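PDB 2ECE: 462aa long hypothetical selenium-binding protein from Sulfolobus tokodaii, which is of unknown function but belongs to a beta-propeller family that is generally thought to bind selenium. Local coordinates for residues P91-R96 / D170-E175; C145-I150 / W195-E200; F193-N196 / V201-S204; R257-P262 / M266-M271; I328-K333 / G452-D457. All coordinates share one frame; numbering follows the deposited sequence.

Contact 1 of 5, residues P91-R96 / D170-E175; sequences PNIERR and DHYSFE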
# COMPACT_ATOMS: atom_id res chain seq x y z
N PRO A 91 -23.19 7.25 -11.74
CA PRO A 91 -23.65 8.61 -11.46
C PRO A 91 -23.83 8.98 -9.99
O PRO A 91 -24.14 8.14 -9.14
CB PRO A 91 -24.97 8.66 -12.22
CG PRO A 91 -25.53 7.30 -11.93
CD PRO A 91 -24.32 6.39 -12.15
N ASN A 92 -23.62 10.26 -9.73
CA ASN A 92 -23.77 10.85 -8.41
C ASN A 92 -22.93 10.29 -7.26
O ASN A 92 -23.40 10.22 -6.13
CB ASN A 92 -25.25 10.83 -8.00
CG ASN A 92 -26.13 11.54 -9.02
OD1 ASN A 92 -25.81 12.64 -9.46
ND2 ASN A 92 -27.24 10.91 -9.39
N ILE A 93 -21.70 9.88 -7.54
CA ILE A 93 -20.84 9.42 -6.47
C ILE A 93 -19.77 10.50 -6.34
O ILE A 93 -19.41 11.13 -7.32
CB ILE A 93 -20.18 8.04 -6.76
CG1 ILE A 93 -19.45 8.07 -8.11
CG2 ILE A 93 -21.23 6.95 -6.72
CD1 ILE A 93 -18.71 6.77 -8.41
N GLU A 94 -19.30 10.73 -5.12
CA GLU A 94 -18.29 11.76 -4.89
C GLU A 94 -17.21 11.22 -3.97
O GLU A 94 -17.45 10.28 -3.22
CB GLU A 94 -18.96 13.00 -4.27
CG GLU A 94 -19.67 12.73 -2.94
CD GLU A 94 -20.42 13.95 -2.41
OE1 GLU A 94 -20.06 15.09 -2.78
OE2 GLU A 94 -21.36 13.77 -1.60
N ARG A 95 -16.01 11.79 -4.05
CA ARG A 95 -14.92 11.36 -3.18
C ARG A 95 -15.30 11.90 -1.81
O ARG A 95 -14.98 13.04 -1.47
CB ARG A 95 -13.59 11.97 -3.62
CG ARG A 95 -12.38 11.41 -2.89
CD ARG A 95 -11.17 12.30 -3.07
NE ARG A 95 -10.75 12.46 -4.46
CZ ARG A 95 -9.99 11.60 -5.13
NH1 ARG A 95 -9.55 10.49 -4.55
NH2 ARG A 95 -9.65 11.86 -6.38
N ARG A 96 -15.97 11.08 -1.02
CA ARG A 96 -16.45 11.52 0.27
C ARG A 96 -16.11 10.63 1.46
O ARG A 96 -15.80 11.13 2.55
CB ARG A 96 -17.96 11.71 0.19
CG ARG A 96 -18.62 12.03 1.50
CD ARG A 96 -20.06 12.44 1.30
NE ARG A 96 -20.64 12.86 2.57
CZ ARG A 96 -21.85 13.37 2.71
NH1 ARG A 96 -22.63 13.55 1.64
NH2 ARG A 96 -22.28 13.73 3.91
N ASP A 170 -21.10 -2.23 -2.67
CA ASP A 170 -21.98 -1.39 -3.47
C ASP A 170 -21.63 0.09 -3.28
O ASP A 170 -21.42 0.54 -2.15
CB ASP A 170 -23.42 -1.63 -3.03
CG ASP A 170 -24.41 -0.95 -3.92
OD1 ASP A 170 -24.84 -1.57 -4.91
OD2 ASP A 170 -24.74 0.22 -3.63
N HIS A 171 -21.57 0.84 -4.38
CA HIS A 171 -21.24 2.27 -4.35
C HIS A 171 -22.20 3.13 -3.54
O HIS A 171 -21.83 4.21 -3.07
CB HIS A 171 -21.19 2.85 -5.76
CG HIS A 171 -19.82 2.96 -6.34
ND1 HIS A 171 -18.75 3.49 -5.64
CD2 HIS A 171 -19.35 2.65 -7.57
CE1 HIS A 171 -17.68 3.50 -6.42
NE2 HIS A 171 -18.02 3.00 -7.60
N TYR A 172 -23.44 2.67 -3.39
CA TYR A 172 -24.45 3.45 -2.69
C TYR A 172 -24.75 3.04 -1.26
O TYR A 172 -24.83 3.90 -0.38
CB TYR A 172 -25.74 3.46 -3.52
CG TYR A 172 -25.51 3.97 -4.92
CD1 TYR A 172 -25.47 3.10 -6.00
CD2 TYR A 172 -25.28 5.32 -5.15
CE1 TYR A 172 -25.21 3.56 -7.30
CE2 TYR A 172 -25.02 5.80 -6.43
CZ TYR A 172 -24.98 4.92 -7.50
OH TYR A 172 -24.73 5.40 -8.77
N SER A 173 -24.90 1.75 -1.02
CA SER A 173 -25.20 1.27 0.33
C SER A 173 -23.93 0.91 1.09
O SER A 173 -23.93 0.85 2.32
CB SER A 173 -26.10 0.04 0.25
OG SER A 173 -25.44 -1.03 -0.40
N PHE A 174 -22.85 0.68 0.34
CA PHE A 174 -21.57 0.30 0.93
C PHE A 174 -21.67 -1.11 1.50
O PHE A 174 -20.80 -1.54 2.25
CB PHE A 174 -21.16 1.28 2.03
CG PHE A 174 -20.93 2.68 1.55
CD1 PHE A 174 -21.59 3.75 2.13
CD2 PHE A 174 -20.05 2.93 0.49
CE1 PHE A 174 -21.39 5.05 1.67
CE2 PHE A 174 -19.85 4.22 0.03
CZ PHE A 174 -20.52 5.28 0.62
N GLU A 175 -22.73 -1.82 1.15
CA GLU A 175 -22.95 -3.18 1.63
C GLU A 175 -22.16 -4.15 0.76
O GLU A 175 -22.02 -3.92 -0.44
CB GLU A 175 -24.44 -3.53 1.59
CG GLU A 175 -25.32 -2.67 2.49
CD GLU A 175 -25.31 -3.12 3.95
OE1 GLU A 175 -24.44 -3.93 4.33
OE2 GLU A 175 -26.19 -2.66 4.71

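Contact 2 of 5, residues C145-I150 / W195-E200; sequences CGPDAI and WNLPNE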
# COMPACT_ATOMS: atom_id res chain seq x y z
N CYS A 145 -11.14 2.29 -5.51
CA CYS A 145 -12.41 2.87 -5.98
C CYS A 145 -12.53 2.62 -7.48
O CYS A 145 -11.74 3.14 -8.27
CB CYS A 145 -12.45 4.39 -5.66
SG CYS A 145 -10.81 5.17 -5.72
N GLY A 146 -13.50 1.82 -7.88
CA GLY A 146 -13.70 1.53 -9.29
C GLY A 146 -14.87 2.33 -9.84
O GLY A 146 -15.59 2.98 -9.07
N PRO A 147 -15.08 2.32 -11.16
CA PRO A 147 -16.19 3.05 -11.78
C PRO A 147 -17.54 2.47 -11.36
O PRO A 147 -18.50 3.20 -11.09
CB PRO A 147 -15.97 2.84 -13.28
CG PRO A 147 -14.51 2.46 -13.39
CD PRO A 147 -14.31 1.59 -12.18
N ASP A 148 -17.56 1.15 -11.30
CA ASP A 148 -18.75 0.37 -10.99
C ASP A 148 -18.98 -0.02 -9.53
O ASP A 148 -20.12 -0.23 -9.12
CB ASP A 148 -18.74 -0.88 -11.85
CG ASP A 148 -17.49 -1.72 -11.63
OD1 ASP A 148 -16.47 -1.16 -11.17
OD2 ASP A 148 -17.52 -2.93 -11.93
N ALA A 149 -17.91 -0.13 -8.75
CA ALA A 149 -18.06 -0.51 -7.34
C ALA A 149 -16.77 -0.28 -6.56
O ALA A 149 -15.80 0.24 -7.10
CB ALA A 149 -18.47 -1.98 -7.24
N ILE A 150 -16.78 -0.66 -5.29
CA ILE A 150 -15.60 -0.52 -4.44
C ILE A 150 -15.03 -1.92 -4.32
O ILE A 150 -15.76 -2.86 -3.98
CB ILE A 150 -15.98 0.03 -3.05
CG1 ILE A 150 -16.59 1.42 -3.18
CG2 ILE A 150 -14.74 0.08 -2.16
CD1 ILE A 150 -17.27 1.89 -1.92
N TRP A 195 -5.54 -2.17 -11.58
CA TRP A 195 -6.02 -2.39 -12.92
C TRP A 195 -5.63 -1.31 -13.92
O TRP A 195 -5.04 -0.29 -13.58
CB TRP A 195 -7.56 -2.49 -12.86
CG TRP A 195 -8.20 -1.35 -12.03
CD1 TRP A 195 -7.90 -0.02 -12.09
CD2 TRP A 195 -9.24 -1.47 -11.02
NE1 TRP A 195 -8.67 0.69 -11.20
CE2 TRP A 195 -9.50 -0.17 -10.53
CE3 TRP A 195 -9.96 -2.55 -10.49
CZ2 TRP A 195 -10.46 0.09 -9.54
CZ3 TRP A 195 -10.93 -2.29 -9.49
CH2 TRP A 195 -11.16 -0.98 -9.03
N ASN A 196 -5.97 -1.58 -15.18
CA ASN A 196 -5.81 -0.64 -16.27
C ASN A 196 -7.25 -0.70 -16.76
O ASN A 196 -7.65 -1.66 -17.42
CB ASN A 196 -4.87 -1.16 -17.36
CG ASN A 196 -4.75 -0.19 -18.52
OD1 ASN A 196 -5.76 0.21 -19.11
ND2 ASN A 196 -3.53 0.21 -18.85
N LEU A 197 -8.03 0.30 -16.40
CA LEU A 197 -9.45 0.31 -16.73
C LEU A 197 -9.84 0.28 -18.21
O LEU A 197 -10.66 -0.54 -18.60
CB LEU A 197 -10.14 1.49 -16.02
CG LEU A 197 -10.12 1.36 -14.49
CD1 LEU A 197 -10.61 2.65 -13.84
CD2 LEU A 197 -10.99 0.19 -14.06
N PRO A 198 -9.27 1.15 -19.04
CA PRO A 198 -9.67 1.11 -20.46
C PRO A 198 -9.34 -0.20 -21.17
O PRO A 198 -10.05 -0.63 -22.07
CB PRO A 198 -8.93 2.31 -21.06
CG PRO A 198 -8.79 3.25 -19.87
CD PRO A 198 -8.37 2.29 -18.78
N ASN A 199 -8.25 -0.84 -20.75
CA ASN A 199 -7.84 -2.10 -21.34
C ASN A 199 -8.51 -3.29 -20.66
O ASN A 199 -8.30 -4.45 -21.03
CB ASN A 199 -6.32 -2.22 -21.29
CG ASN A 199 -5.65 -1.30 -22.28
OD1 ASN A 199 -5.57 -1.62 -23.46
ND2 ASN A 199 -5.20 -0.14 -21.81
N GLU A 200 -9.31 -2.98 -19.65
CA GLU A 200 -10.05 -3.98 -18.91
C GLU A 200 -9.27 -5.16 -18.35
O GLU A 200 -9.70 -6.30 -18.48
CB GLU A 200 -11.19 -4.51 -19.77
CG GLU A 200 -12.02 -3.41 -20.39
CD GLU A 200 -13.33 -3.91 -20.95
OE1 GLU A 200 -13.39 -5.10 -21.31
OE2 GLU A 200 -14.28 -3.11 -21.05
O HOH W 1 -8.95 3.30 -9.08

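Contact 3 of 5, residues F193-N196 / V201-S204; sequences FWWN and VLVS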
# COMPACT_ATOMS: atom_id res chain seq x y z
N PHE A 193 -3.89 -5.66 -5.54
CA PHE A 193 -4.47 -5.72 -6.87
C PHE A 193 -4.67 -4.32 -7.38
O PHE A 193 -4.71 -3.37 -6.60
CB PHE A 193 -5.85 -6.41 -6.85
CG PHE A 193 -6.97 -5.53 -6.33
CD1 PHE A 193 -7.17 -5.36 -4.96
CD2 PHE A 193 -7.81 -4.85 -7.21
CE1 PHE A 193 -8.19 -4.53 -4.47
CE2 PHE A 193 -8.84 -4.02 -6.73
CZ PHE A 193 -9.03 -3.86 -5.36
N TRP A 194 -4.76 -4.19 -8.69
CA TRP A 194 -5.07 -2.91 -9.31
C TRP A 194 -5.49 -3.19 -10.74
O TRP A 194 -5.76 -4.34 -11.10
CB TRP A 194 -3.92 -1.89 -9.24
CG TRP A 194 -4.51 -0.50 -9.13
CD1 TRP A 194 -5.81 -0.16 -9.40
CD2 TRP A 194 -3.86 0.71 -8.70
NE1 TRP A 194 -6.01 1.18 -9.17
CE2 TRP A 194 -4.84 1.74 -8.74
CE3 TRP A 194 -2.56 1.03 -8.28
CZ2 TRP A 194 -4.55 3.06 -8.38
CZ3 TRP A 194 -2.27 2.36 -7.93
CH2 TRP A 194 -3.27 3.35 -7.98
N TRP A 195 -5.54 -2.17 -11.58
CA TRP A 195 -6.02 -2.39 -12.92
C TRP A 195 -5.63 -1.31 -13.92
O TRP A 195 -5.04 -0.29 -13.58
CB TRP A 195 -7.56 -2.49 -12.86
CG TRP A 195 -8.20 -1.35 -12.03
CD1 TRP A 195 -7.90 -0.02 -12.09
CD2 TRP A 195 -9.24 -1.47 -11.02
NE1 TRP A 195 -8.67 0.69 -11.20
CE2 TRP A 195 -9.50 -0.17 -10.53
CE3 TRP A 195 -9.96 -2.55 -10.49
CZ2 TRP A 195 -10.46 0.09 -9.54
CZ3 TRP A 195 -10.93 -2.29 -9.49
CH2 TRP A 195 -11.16 -0.98 -9.03
N ASN A 196 -5.97 -1.58 -15.18
CA ASN A 196 -5.81 -0.64 -16.27
C ASN A 196 -7.25 -0.70 -16.76
O ASN A 196 -7.65 -1.66 -17.42
CB ASN A 196 -4.87 -1.16 -17.36
CG ASN A 196 -4.75 -0.19 -18.52
OD1 ASN A 196 -5.76 0.21 -19.11
ND2 ASN A 196 -3.53 0.21 -18.85
N VAL A 201 -8.13 -4.91 -17.73
CA VAL A 201 -7.40 -6.01 -17.13
C VAL A 201 -7.10 -5.65 -15.70
O VAL A 201 -6.78 -4.50 -15.38
CB VAL A 201 -6.10 -6.35 -17.90
CG1 VAL A 201 -5.95 -5.45 -19.10
CG2 VAL A 201 -4.90 -6.25 -16.98
N LEU A 202 -7.21 -6.66 -14.84
CA LEU A 202 -6.95 -6.50 -13.42
C LEU A 202 -5.77 -7.41 -13.12
O LEU A 202 -5.65 -8.49 -13.70
CB LEU A 202 -8.18 -6.92 -12.61
CG LEU A 202 -8.10 -6.88 -11.08
CD1 LEU A 202 -9.49 -6.59 -10.51
CD2 LEU A 202 -7.56 -8.20 -10.54
N VAL A 203 -4.89 -6.95 -12.25
CA VAL A 203 -3.72 -7.73 -11.86
C VAL A 203 -3.82 -7.93 -10.35
O VAL A 203 -4.26 -7.02 -9.64
CB VAL A 203 -2.41 -6.98 -12.21
CG1 VAL A 203 -2.26 -6.91 -13.72
CG2 VAL A 203 -2.44 -5.57 -11.63
N SER A 204 -3.42 -9.10 -9.87
CA SER A 204 -3.46 -9.40 -8.45
C SER A 204 -2.16 -10.10 -8.06
O SER A 204 -1.53 -10.76 -8.90
CB SER A 204 -4.66 -10.31 -8.13
OG SER A 204 -4.57 -11.56 -8.79

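Contact 4 of 5, residues R257-P262 / M266-M271; sequences RPLHDP and MGFINM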
# COMPACT_ATOMS: atom_id res chain seq x y z
N ARG A 257 1.76 -1.75 -9.07
CA ARG A 257 1.63 -0.37 -9.50
C ARG A 257 1.66 -0.18 -11.01
O ARG A 257 2.72 -0.09 -11.62
CB ARG A 257 2.74 0.48 -8.87
CG ARG A 257 2.72 0.52 -7.34
CD ARG A 257 1.53 1.32 -6.77
NE ARG A 257 1.63 1.45 -5.31
CZ ARG A 257 1.24 0.53 -4.44
NH1 ARG A 257 0.72 -0.62 -4.86
NH2 ARG A 257 1.42 0.73 -3.14
N PRO A 258 0.47 -0.14 -11.64
CA PRO A 258 0.38 0.06 -13.09
C PRO A 258 0.87 1.49 -13.35
O PRO A 258 0.80 2.33 -12.44
CB PRO A 258 -1.12 -0.04 -13.36
CG PRO A 258 -1.64 -0.90 -12.23
CD PRO A 258 -0.85 -0.39 -11.05
N LEU A 259 1.38 1.79 -14.54
CA LEU A 259 1.77 3.17 -14.80
C LEU A 259 0.44 3.92 -14.81
O LEU A 259 -0.62 3.33 -15.09
CB LEU A 259 2.48 3.32 -16.15
CG LEU A 259 3.92 2.80 -16.24
CD1 LEU A 259 4.60 3.40 -17.47
CD2 LEU A 259 4.70 3.18 -14.99
N HIS A 260 0.47 5.20 -14.47
CA HIS A 260 -0.76 5.99 -14.41
C HIS A 260 -1.40 6.27 -15.78
O HIS A 260 -2.63 6.35 -15.88
CB HIS A 260 -0.47 7.29 -13.67
CG HIS A 260 0.03 7.08 -12.27
ND1 HIS A 260 -0.80 6.71 -11.23
CD2 HIS A 260 1.28 7.13 -11.75
CE1 HIS A 260 -0.08 6.55 -10.13
NE2 HIS A 260 1.19 6.79 -10.42
N ASP A 261 -0.57 6.40 -16.80
CA ASP A 261 -1.03 6.65 -18.17
C ASP A 261 -1.70 5.36 -18.64
O ASP A 261 -1.02 4.36 -18.85
CB ASP A 261 0.17 6.95 -19.06
CG ASP A 261 -0.21 7.34 -20.49
OD1 ASP A 261 -1.33 7.00 -20.94
OD2 ASP A 261 0.62 7.98 -21.15
N PRO A 262 -3.03 5.37 -18.83
CA PRO A 262 -3.73 4.16 -19.26
C PRO A 262 -3.38 3.62 -20.65
O PRO A 262 -3.77 2.50 -20.99
CB PRO A 262 -5.20 4.56 -19.15
CG PRO A 262 -5.16 6.00 -19.54
CD PRO A 262 -3.96 6.51 -18.76
N MET A 266 1.63 -1.58 -18.68
CA MET A 266 2.70 -2.06 -17.84
C MET A 266 2.62 -1.44 -16.46
O MET A 266 1.83 -0.53 -16.20
CB MET A 266 4.05 -1.72 -18.48
CG MET A 266 4.22 -0.24 -18.80
SD MET A 266 5.88 0.09 -19.45
CE MET A 266 5.75 -0.68 -21.07
N GLY A 267 3.47 -1.96 -15.58
CA GLY A 267 3.54 -1.50 -14.22
C GLY A 267 4.60 -2.29 -13.48
O GLY A 267 5.25 -3.16 -14.07
N PHE A 268 4.78 -1.99 -12.20
CA PHE A 268 5.78 -2.67 -11.38
C PHE A 268 5.20 -3.45 -10.21
O PHE A 268 4.01 -3.32 -9.87
CB PHE A 268 6.78 -1.65 -10.82
CG PHE A 268 7.51 -0.86 -11.87
CD1 PHE A 268 6.94 0.28 -12.42
CD2 PHE A 268 8.78 -1.26 -12.30
CE1 PHE A 268 7.62 1.02 -13.40
CE2 PHE A 268 9.47 -0.53 -13.28
CZ PHE A 268 8.89 0.61 -13.83
N ILE A 269 6.06 -4.26 -9.60
CA ILE A 269 5.72 -5.04 -8.42
C ILE A 269 7.01 -5.41 -7.71
O ILE A 269 8.04 -5.65 -8.36
CB ILE A 269 4.94 -6.34 -8.75
CG1 ILE A 269 4.52 -7.02 -7.43
CG2 ILE A 269 5.80 -7.30 -9.56
CD1 ILE A 269 3.60 -8.23 -7.61
N ASN A 270 6.96 -5.43 -6.39
CA ASN A 270 8.13 -5.77 -5.60
C ASN A 270 8.06 -7.20 -5.06
O ASN A 270 7.00 -7.67 -4.63
CB ASN A 270 8.27 -4.79 -4.42
CG ASN A 270 7.05 -4.77 -3.50
OD1 ASN A 270 5.91 -4.61 -3.95
ND2 ASN A 270 7.28 -4.93 -2.21
N MET A 271 9.20 -7.88 -5.14
CA MET A 271 9.34 -9.23 -4.61
C MET A 271 10.21 -8.95 -3.39
O MET A 271 11.35 -8.51 -3.54
CB MET A 271 10.09 -10.15 -5.58
CG MET A 271 9.25 -10.64 -6.75
SD MET A 271 7.61 -11.27 -6.26
CE MET A 271 8.05 -12.65 -5.22

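Contact 5 of 5, residues I328-K333 / G452-D457; sequences ISLDDK and GDASSD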
# COMPACT_ATOMS: atom_id res chain seq x y z
N ILE A 328 4.62 5.09 -7.69
CA ILE A 328 5.07 5.83 -8.87
C ILE A 328 4.48 7.23 -8.93
O ILE A 328 3.29 7.43 -8.66
CB ILE A 328 4.64 5.08 -10.16
CG1 ILE A 328 5.15 3.64 -10.12
CG2 ILE A 328 5.17 5.81 -11.39
CD1 ILE A 328 4.58 2.78 -11.24
N SER A 329 5.30 8.22 -9.28
CA SER A 329 4.80 9.59 -9.38
C SER A 329 3.81 9.66 -10.55
O SER A 329 3.90 8.86 -11.48
CB SER A 329 5.95 10.58 -9.60
OG SER A 329 6.75 10.20 -10.71
N LEU A 330 2.87 10.60 -10.49
CA LEU A 330 1.85 10.73 -11.54
C LEU A 330 2.36 10.87 -12.98
O LEU A 330 1.68 10.44 -13.91
CB LEU A 330 0.92 11.90 -11.23
CG LEU A 330 -0.30 11.62 -10.35
CD1 LEU A 330 -1.24 10.67 -11.07
CD2 LEU A 330 0.14 11.01 -9.02
N ASP A 331 3.52 11.47 -13.17
CA ASP A 331 4.07 11.65 -14.52
C ASP A 331 4.76 10.37 -14.98
O ASP A 331 5.35 10.33 -16.06
CB ASP A 331 5.07 12.81 -14.54
CG ASP A 331 6.13 12.68 -13.46
OD1 ASP A 331 6.28 11.56 -12.91
OD2 ASP A 331 6.81 13.68 -13.17
N ASP A 332 4.69 9.33 -14.16
CA ASP A 332 5.31 8.05 -14.48
C ASP A 332 6.81 8.16 -14.67
O ASP A 332 7.43 7.28 -15.28
CB ASP A 332 4.68 7.45 -15.76
CG ASP A 332 3.27 6.95 -15.53
OD1 ASP A 332 2.96 6.51 -14.41
OD2 ASP A 332 2.46 6.98 -16.49
N LYS A 333 7.41 9.21 -14.13
CA LYS A 333 8.85 9.41 -14.28
C LYS A 333 9.68 8.77 -13.16
O LYS A 333 10.80 8.31 -13.40
CB LYS A 333 9.16 10.91 -14.35
CG LYS A 333 10.60 11.24 -14.71
CD LYS A 333 10.85 12.74 -14.71
CE LYS A 333 12.26 13.06 -15.18
NZ LYS A 333 12.56 14.53 -15.13
N GLY A 452 -6.76 13.16 -3.21
CA GLY A 452 -6.15 12.11 -4.00
C GLY A 452 -4.63 12.15 -4.01
O GLY A 452 -4.03 13.19 -3.79
N ASP A 453 -4.01 11.00 -4.28
CA ASP A 453 -2.57 10.90 -4.33
C ASP A 453 -2.14 9.94 -5.43
O ASP A 453 -2.94 9.56 -6.28
CB ASP A 453 -2.01 10.45 -2.97
CG ASP A 453 -2.75 9.25 -2.41
OD1 ASP A 453 -2.76 8.21 -3.09
OD2 ASP A 453 -3.32 9.35 -1.30
N ALA A 454 -0.87 9.53 -5.40
CA ALA A 454 -0.32 8.65 -6.42
C ALA A 454 -0.74 7.18 -6.39
O ALA A 454 -0.42 6.43 -7.32
CB ALA A 454 1.20 8.75 -6.39
N SER A 455 -1.44 6.74 -5.34
CA SER A 455 -1.86 5.33 -5.29
C SER A 455 -3.34 5.17 -4.97
O SER A 455 -3.82 4.05 -4.80
CB SER A 455 -1.04 4.57 -4.24
OG SER A 455 -1.49 4.84 -2.92
N SER A 456 -4.06 6.28 -4.93
CA SER A 456 -5.48 6.25 -4.61
C SER A 456 -6.40 6.27 -5.83
O SER A 456 -7.53 5.79 -5.74
CB SER A 456 -5.83 7.45 -3.73
OG SER A 456 -5.71 8.66 -4.47
N ASP A 457 -5.92 6.83 -6.94
CA ASP A 457 -6.72 6.97 -8.16
C ASP A 457 -6.14 6.32 -9.41
O ASP A 457 -4.93 6.23 -9.57
CB ASP A 457 -6.91 8.46 -8.49
CG ASP A 457 -7.77 9.18 -7.49
OD1 ASP A 457 -7.54 9.04 -6.28
OD2 ASP A 457 -8.68 9.92 -7.94
O HOH W 2 1.73 4.43 -8.17

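Contact 1 of 5, residues P91-R96 / D170-E175
Ile93 and His171 form the close-packed half of this contact between two loops. The CD1 methyl of Ile93 sits over one face of the imidazole, 4.0 Å from the ring centroid and 16° off the ring normal, which meets the geometry of a CH-pi contact. That methyl is put there by CG1 of Ile93, which stands between the backbone N and the carbonyl carbon (chi1 54°) and extends straight on to CD1. The ring beneath it does not turn at will, because His171 NE2 is hydrogen-bonded to Gly146 O in the loop 145-150. His171 is buried, and Ile93 is partly exposed.

The other half lies toward solvent and is carried by exposed residues. Tyr172 reaches across so that its OH donates to Pro91 O at 2.8 Å; the hydroxyl lies in the carbonyl plane, on a lone pair, with a C=O...O angle of 143°. The proline ring adds a contact from CD to the same OH at 3.5 Å. Between the two halves the CG2 methyl of Ile93 meets Tyr172 CE2 obliquely at 4.0 Å. The Tyr172 backbone is fixed by an Asx turn, its N donating to Asp170 OD2 at 2.8 Å, while Ser173 N reaches the same oxygen from the opposite face of the carboxylate.

In the propeller the contact links two neighbouring antiparallel sheets. Residues 91-96 lead into strand 97-101, whereas 170-175 is the turn between strands 165-169 and 176-179, with Phe174 resting on Ile150 of strand 150-154.

Contact 2 of 5, residues C145-I150 / W195-E200
The indole of Trp195 points its benzene-ring end at the backbone of Cys145 and Gly146. Cys145 O lies at the ring edge, near its plane, 3.5 Å from CZ2, while Gly146 CA approaches the same CZ2 obliquely at 3.6 Å. A beta carbon on Gly146 would run into CH2, so the close approach depends on the glycine. On one face of the indole, toward the rim, stands Leu197 CD2, 3.6 Å above the plane. Leu197 reaches end-on toward the Pro147 ring, with CD1 3.9 Å from Pro147 CG. Trp195 is aimed by a chi1 of 47°, which places CG between its backbone N and carbonyl carbon. Its NE1 bonds to Ser458 OG and, weakly, to a water that donates to Cys145 O at 2.9 Å. With an alanine at Trp195 the space beside Gly146 is likely to be left unfilled and Ser458 OG without its indole N-H. Asn196 OD1 takes both the ND2 and the backbone N of Asn199 from the same face of its plane, an Asx motif at the type I turn Leu197-Glu200. Such packing of one hairpin loop against the next sheet's first strand fits adjacent blades of a beta-propeller, here beside the Cys81-Cys145 disulfide.

Contact 3 of 5, residues F193-N196 / V201-S204
Trp194 and Val203 form a hydrogen-bonded antiparallel pair: Trp194 N donates to Val203 O and Val203 N to Trp194 O, both at 3.0 Å. A second such pair joins Asn196 and Val201, where Asn196 N meets Val201 O at 3.0 Å and the return bond from Val201 N to Asn196 O is longer, 3.3 Å. The non-hydrogen-bonded pairs, Phe193 with Ser204 and Trp195 with Leu202, alternate with these. The strand axes approach to 4.6 Å and run at 157°.

On the face that carries Phe193, Trp195, Leu202 and Ser204, the CD1 methyl of Leu202 touches both rings. It is 4.1 Å from Phe193 CD2, approached obliquely, and 4.1 Å from Trp195 CE3, near the plane at that ring's edge. Leu202 presents this branch with CG anti to the backbone N (chi1 178°). Within strand 193-196, Trp194 CD1 stands 3.4 Å above one face of the Trp195 indole, toward its rim.

Further out, His144 of the preceding sheet stacks on Trp194 and meets Phe193 edge-to-face, while Trp195 meets Tyr151 edge-to-face. Ser204 OG is held by Trp233 NE1; Asn196 OD1 accepts from Asn199 ND2, and Asn196 ND2 bonds to Pro262 O.

The chemistry is thus divided: backbone bonds set the register of the hairpin, and the buried aromatic side chains bind it to neighbouring sheets. With Trp233, Asn199 and Pro262 as partners, the polar ends of Ser204 and Asn196 are satisfied within this apolar setting.

Contact 4 of 5, residues R257-P262 / M266-M271
Arg257 and Phe268 exchange two backbone hydrogen bonds as an antiparallel hydrogen-bonded pair. Arg257 N reaches Phe268 O at 2.9 Å with an N-H...O angle of 168°, and Phe268 N meets Arg257 O at 2.9 Å. Beyond Pro258, whose nitrogen cannot donate, and just past the end of the strand, Leu259 N adds a third bond, to Met266 O at 2.9 Å. Pro258 pairs with Gly267 without hydrogen bonds, their CA atoms only 3.7 Å apart; a beta carbon on Gly267 would strike Pro258 CA and Arg257 O.

The packing centres on Leu259, which splits its two methyls. CD1 crosses to Met266 CG at 3.9 Å, and CD2 lies at the edge of the Phe268 ring, near its plane, 4.0 Å from CE1. Met266 brings CG within reach through a chi1 of 55°. Replacing Leu259 with an alanine would probably open a gap between the Met266 chain and the Phe268 edge, each losing a methyl contact.

Arg257 turns its guanidinium away to salt bridges with Glu255 and Asp325. The hairpin joins strands 250-258 and 266-274 at one side of a five-stranded sheet, and Leu259 and Phe268 both rest on Ile328 of strand 326-328 in the following sheet.

Contact 5 of 5, residues I328-K333 / G452-D457
Leu330 and Ala454 meet through apolar packing, to which Leu330 contributes one methyl. Leu330 CD2 lies 3.5 Å from Ala454 CA and 3.6 Å from Ala454 CB. The CB of Ala454, which points toward 328-333, also touches Ile328 O at 3.4 Å.

The polar link across the contact runs through a water: Ile328 N donates to it at 3.0 Å, and it is placed to donate to Ala454 O at 3.1 Å. Ile328 O is itself bonded to His260 NE2.

Residues 329-332 make a type I turn between strands 326-328 and 334-339 of one propeller sheet, while 452-457 belongs to the C-terminal segment that follows strand 443-449 and is also tied by a backbone hydrogen bond between Ala454 and Ile388 of strand 386-388.

Within each segment, carboxylates fix the loop shape. Asp331 OD1 accepts from Ser329 OG at 2.6 Å, on the syn side, and from Lys333 N above the carboxylate plane, the latter an Asx turn. Asp453 OD1 uses its anti lone pair for Ser455 N, a second Asx turn, and Arg448 pairs with the same oxygen. Ser456 OG accepts from Asp453 N and donates to Asp457 OD1 at 2.6 Å.

How the contacts relate
Contacts 2 to 5 are buried, and contact 1 alone is partly exposed, its centre about 22 Å from the centre of the chain against about 12 Å for that of contact 5. Contacts 3 and 4 are hairpins of two successive propeller sheets, secured by backbone bonds, and meet where Trp194 packs on Pro258. The others join loops, or in contact 2 a loop and a strand end, from separate parts of the chain: contact 1 by a CH-pi contact and one tyrosine hydrogen bond, contacts 2 and 5 by apolar packing and a water bridge. Strand 193-196 serves contacts 2 and 3. His171 carries contact 1 into contact 2, His260 ties contact 4 to contact 5, and the Arg95-Asp457 salt bridge spans contacts 1 and 5.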